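Side-chain contacts in uncharacterized protein AF_1382 (Archaeoglobus fulgidus DSM 4304, PDB 2QVO), which is of unknown function but has a winged helix-turn-helix fold, consistent with a role in binding DNA as a transcriptional regulator: residues I17-T20 / I21-E24; T74-G77 / Q78-Q82. All coordinates share one frame; numbering follows the deposited sequence.

Contact 1: I17-T20 / I21-E24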
loop_
_atom_site.group_PDB
_atom_site.type_symbol
_atom_site.label_atom_id
_atom_site.label_comp_id
_atom_site.label_asym_id
_atom_site.label_seq_id
_atom_site.Cartn_x
_atom_site.Cartn_y
_atom_site.Cartn_z
ATOM N N ILE A 17 2.636 3.969 0.102
ATOM C CA ILE A 17 1.521 3.206 0.677
ATOM C C ILE A 17 1.503 1.769 0.136
ATOM O O ILE A 17 1.441 0.785 0.897
ATOM C CB ILE A 17 0.169 3.951 0.487
ATOM C CG1 ILE A 17 0.192 5.236 1.325
ATOM C CG2 ILE A 17 -1.020 3.080 0.910
ATOM C CD1 ILE A 17 -0.783 6.307 0.873
ATOM N N LEU A 18 1.596 1.649 -1.186
ATOM C CA LEU A 18 1.601 0.344 -1.818
ATOM C C LEU A 18 2.739 -0.550 -1.340
ATOM O O LEU A 18 2.511 -1.735 -1.064
ATOM C CB LEU A 18 1.695 0.504 -3.345
ATOM C CG LEU A 18 1.616 -0.818 -4.108
ATOM C CD1 LEU A 18 0.270 -1.507 -3.892
ATOM C CD2 LEU A 18 1.901 -0.577 -5.620
ATOM N N MET A 19 3.950 0.002 -1.269
ATOM C CA MET A 19 5.133 -0.788 -0.943
ATOM C C MET A 19 5.111 -1.113 0.544
ATOM O O MET A 19 5.559 -2.177 0.935
ATOM C CB MET A 19 6.434 -0.088 -1.353
ATOM C CG MET A 19 6.583 0.069 -2.917
ATOM S SD MET A 19 6.118 -1.382 -3.865
ATOM C CE MET A 19 7.583 -2.366 -3.602
ATOM N N THR A 20 4.547 -0.212 1.351
ATOM C CA THR A 20 4.351 -0.507 2.792
ATOM C C THR A 20 3.460 -1.722 3.023
ATOM O O THR A 20 3.783 -2.590 3.845
ATOM C CB THR A 20 3.785 0.718 3.572
ATOM O OG1 THR A 20 4.725 1.798 3.507
ATOM C CG2 THR A 20 3.550 0.358 5.042
ATOM N N ILE A 21 2.336 -1.790 2.314
ATOM C CA ILE A 21 1.443 -2.947 2.393
ATOM C C ILE A 21 2.187 -4.203 1.949
ATOM O O ILE A 21 2.099 -5.245 2.589
ATOM C CB ILE A 21 0.174 -2.744 1.517
ATOM C CG1 ILE A 21 -0.578 -1.478 1.951
ATOM C CG2 ILE A 21 -0.763 -3.979 1.557
ATOM C CD1 ILE A 21 -1.650 -1.022 0.943
ATOM N N TYR A 22 2.907 -4.090 0.837
ATOM C CA TYR A 22 3.672 -5.198 0.279
ATOM C C TYR A 22 4.661 -5.786 1.304
ATOM O O TYR A 22 4.600 -6.990 1.618
ATOM C CB TYR A 22 4.385 -4.724 -0.997
ATOM C CG TYR A 22 5.309 -5.750 -1.615
ATOM C CD1 TYR A 22 4.800 -6.834 -2.340
ATOM C CD2 TYR A 22 6.687 -5.639 -1.464
ATOM C CE1 TYR A 22 5.660 -7.786 -2.900
ATOM C CE2 TYR A 22 7.554 -6.578 -2.027
ATOM C CZ TYR A 22 7.036 -7.639 -2.736
ATOM O OH TYR A 22 7.911 -8.562 -3.271
ATOM N N TYR A 23 5.544 -4.944 1.832
ATOM C CA TYR A 23 6.578 -5.406 2.760
ATOM C C TYR A 23 6.004 -5.880 4.088
ATOM O O TYR A 23 6.463 -6.869 4.641
ATOM C CB TYR A 23 7.654 -4.352 2.979
ATOM C CG TYR A 23 8.568 -4.235 1.782
ATOM C CD1 TYR A 23 9.409 -5.298 1.422
ATOM C CD2 TYR A 23 8.574 -3.091 1.001
ATOM C CE1 TYR A 23 10.244 -5.209 0.325
ATOM C CE2 TYR A 23 9.402 -2.992 -0.116
ATOM C CZ TYR A 23 10.233 -4.055 -0.440
ATOM O OH TYR A 23 11.064 -3.965 -1.533
ATOM N N GLU A 24 4.985 -5.183 4.580
ATOM C CA GLU A 24 4.344 -5.597 5.838
ATOM C C GLU A 24 3.678 -6.986 5.698
ATOM O O GLU A 24 3.843 -7.853 6.564
ATOM C CB GLU A 24 3.345 -4.528 6.294
ATOM C CG GLU A 24 2.593 -4.863 7.578
ATOM C CD GLU A 24 3.434 -4.751 8.848
ATOM O OE1 GLU A 24 2.820 -4.540 9.913
ATOM O OE2 GLU A 24 4.682 -4.900 8.802
#
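The aromatic rings of Y22 and Y23 share one neighbour a turn back, the methyl group of M19. Its CE meets Y22 CD2 obliquely at 4.0 Å and lies 4.0 Å from Y23 CE2. One face of the Y23 ring is covered by Y22, which puts its CD2 3.8 Å off the Y23 ring plane, facing the middle of the ring. The M19 carbonyl also approaches this ring obliquely, with O 3.2 Å from Y23 CD2. M19 reaches both rings because its chain bends twice, at chi2 (-43°) and chi3 (-78°), which folds CE forward, beside Y22.

I17 and I21 carry the apolar contact one turn apart: their side chains cross obliquely, and I17 CG2 lies 4.2 Å from I21 CD1. Beyond this pair, I21 also packs on I36, I51, I71 and L73. With only an alanine at this position, the space filled by CG1, CG2 and CD1 is likely to become a gap beside these four residues, and I17 CG2 would lose its mate.

Four backbone bonds bind the turns, the straightest from Y23 N to M19 O (2.9 Å, 173°). The T20 hydroxyl bonds to the E16 carbonyl, and S25 OG bonds to the carbonyls of I21 and Y22. These backbone groups and the T20 hydroxyl are thus bonded locally, while the methionine, isoleucine and ring contacts rest on van der Waals fit.

Contact 2: T74-G77 / Q78-Q82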
loop_
_atom_site.group_PDB
_atom_site.type_symbol
_atom_site.label_atom_id
_atom_site.label_comp_id
_atom_site.label_asym_id
_atom_site.label_seq_id
_atom_site.Cartn_x
_atom_site.Cartn_y
_atom_site.Cartn_z
ATOM N N THR A 74 -4.541 -7.803 -3.484
ATOM C CA THR A 74 -5.085 -8.815 -4.376
ATOM C C THR A 74 -3.907 -9.387 -5.160
ATOM O O THR A 74 -2.796 -8.866 -5.074
ATOM C CB THR A 74 -6.108 -8.223 -5.347
ATOM O OG1 THR A 74 -5.483 -7.183 -6.116
ATOM C CG2 THR A 74 -7.313 -7.666 -4.584
ATOM N N ASP A 75 -4.132 -10.471 -5.904
ATOM C CA ASP A 75 -3.068 -11.002 -6.763
ATOM C C ASP A 75 -2.527 -9.910 -7.693
ATOM O O ASP A 75 -1.322 -9.800 -7.878
ATOM C CB ASP A 75 -3.541 -12.244 -7.536
ATOM C CG ASP A 75 -3.705 -13.473 -6.630
ATOM O OD1 ASP A 75 -3.026 -13.552 -5.581
ATOM O OD2 ASP A 75 -4.515 -14.372 -6.970
ATOM N N LYS A 76 -3.435 -9.090 -8.217
ATOM C CA LYS A 76 -3.113 -7.952 -9.085
ATOM C C LYS A 76 -2.220 -6.951 -8.353
ATOM O O LYS A 76 -1.161 -6.583 -8.851
ATOM C CB LYS A 76 -4.404 -7.269 -9.533
ATOM C CG LYS A 76 -4.202 -6.119 -10.496
ATOM C CD LYS A 76 -5.512 -5.427 -10.780
ATOM C CE LYS A 76 -5.313 -4.444 -11.900
ATOM N NZ LYS A 76 -6.466 -3.535 -12.053
ATOM N N GLY A 77 -2.642 -6.527 -7.162
ATOM C CA GLY A 77 -1.835 -5.620 -6.352
ATOM C C GLY A 77 -0.456 -6.170 -6.073
ATOM O O GLY A 77 0.523 -5.442 -6.167
ATOM N N GLN A 78 -0.369 -7.457 -5.719
ATOM C CA GLN A 78 0.922 -8.070 -5.408
ATOM C C GLN A 78 1.877 -8.041 -6.600
ATOM O O GLN A 78 3.053 -7.700 -6.450
ATOM C CB GLN A 78 0.768 -9.517 -4.894
ATOM C CG GLN A 78 2.115 -10.171 -4.619
ATOM C CD GLN A 78 2.112 -11.128 -3.444
ATOM O OE1 GLN A 78 1.064 -11.600 -3.003
ATOM N NE2 GLN A 78 3.303 -11.430 -2.933
ATOM N N LYS A 79 1.374 -8.428 -7.765
ATOM C CA LYS A 79 2.176 -8.440 -8.997
ATOM C C LYS A 79 2.759 -7.049 -9.284
ATOM O O LYS A 79 3.960 -6.892 -9.490
ATOM C CB LYS A 79 1.308 -8.886 -10.167
ATOM C CG LYS A 79 1.078 -10.397 -10.290
ATOM C CD LYS A 79 0.066 -10.636 -11.404
ATOM C CE LYS A 79 0.066 -12.054 -11.921
ATOM N NZ LYS A 79 -0.863 -12.159 -13.087
ATOM N N ILE A 80 1.893 -6.043 -9.260
ATOM C CA ILE A 80 2.315 -4.645 -9.441
ATOM C C ILE A 80 3.406 -4.239 -8.440
ATOM O O ILE A 80 4.452 -3.728 -8.828
ATOM C CB ILE A 80 1.109 -3.689 -9.381
ATOM C CG1 ILE A 80 0.214 -3.895 -10.609
ATOM C CG2 ILE A 80 1.570 -2.207 -9.254
ATOM C CD1 ILE A 80 -1.137 -3.240 -10.512
ATOM N N ALA A 81 3.184 -4.495 -7.149
ATOM C CA ALA A 81 4.201 -4.152 -6.145
ATOM C C ALA A 81 5.542 -4.819 -6.403
ATOM O O ALA A 81 6.583 -4.204 -6.242
ATOM C CB ALA A 81 3.703 -4.481 -4.728
ATOM N N GLN A 82 5.515 -6.091 -6.776
ATOM C CA GLN A 82 6.735 -6.828 -7.056
ATOM C C GLN A 82 7.536 -6.214 -8.212
ATOM O O GLN A 82 8.771 -6.121 -8.145
ATOM C CB GLN A 82 6.395 -8.290 -7.330
ATOM C CG GLN A 82 6.125 -9.060 -6.047
ATOM C CD GLN A 82 5.503 -10.430 -6.265
ATOM O OE1 GLN A 82 5.069 -10.778 -7.373
ATOM N NE2 GLN A 82 5.456 -11.216 -5.198
#
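Main-chain bonding joins T74 to Q78 and continues in step for three more residues. Q78 N donates to T74 O and K79 N to D75 O; the bond from I80 N to K76 O (3.1 Å) is almost straight, and A81 N completes the series on the carbonyl of G77.

Side-chain bonding supplies the start. T74 is the N-cap of helix 75-90: its OG1 accepts the amide of G77 at 3.1 Å in a nearly straight bond (171°). A first torsion of 58° swings the hydroxyl over the opening turn, where it can take up an amide N-H that has no carbonyl a turn earlier within the helix. In the winged-helix fold this is the point where strand 68-73 ends and the last helix begins. T74 OG1 also bonds to the carbonyl of K58, and K76 NZ to that of A57, which ties the new helix to the segment leaving helix 44-56.

Apolar contact is slight: K76 touches I80 through CG alone, 4.2 Å from I80 CD1. Separate van der Waals contacts set side-chain carbons against carbonyl oxygens one turn back. I80 CG1 lies 3.5 Å from K76 O, and K79 lays its CG 3.5 Å from D75 O.

Contact 1 comes first along the chain, in helix 12-26 near the middle of the domain; contact 2 follows in series at the start of helix 75-90, after helices 33-39 and 44-56 and the hairpin of strands 60-65 and 68-73. Their centres are about 11 Å apart, yet the two helices touch directly. Y22 CD1 lies 3.5 Å from A81 CB, while L18 CD2 reaches I80 CG2 at 4.0 Å. One face of the core helix thus packs on the opening turns of the C-terminal helix, joining an N-terminal helix of the winged-helix fold to its last one.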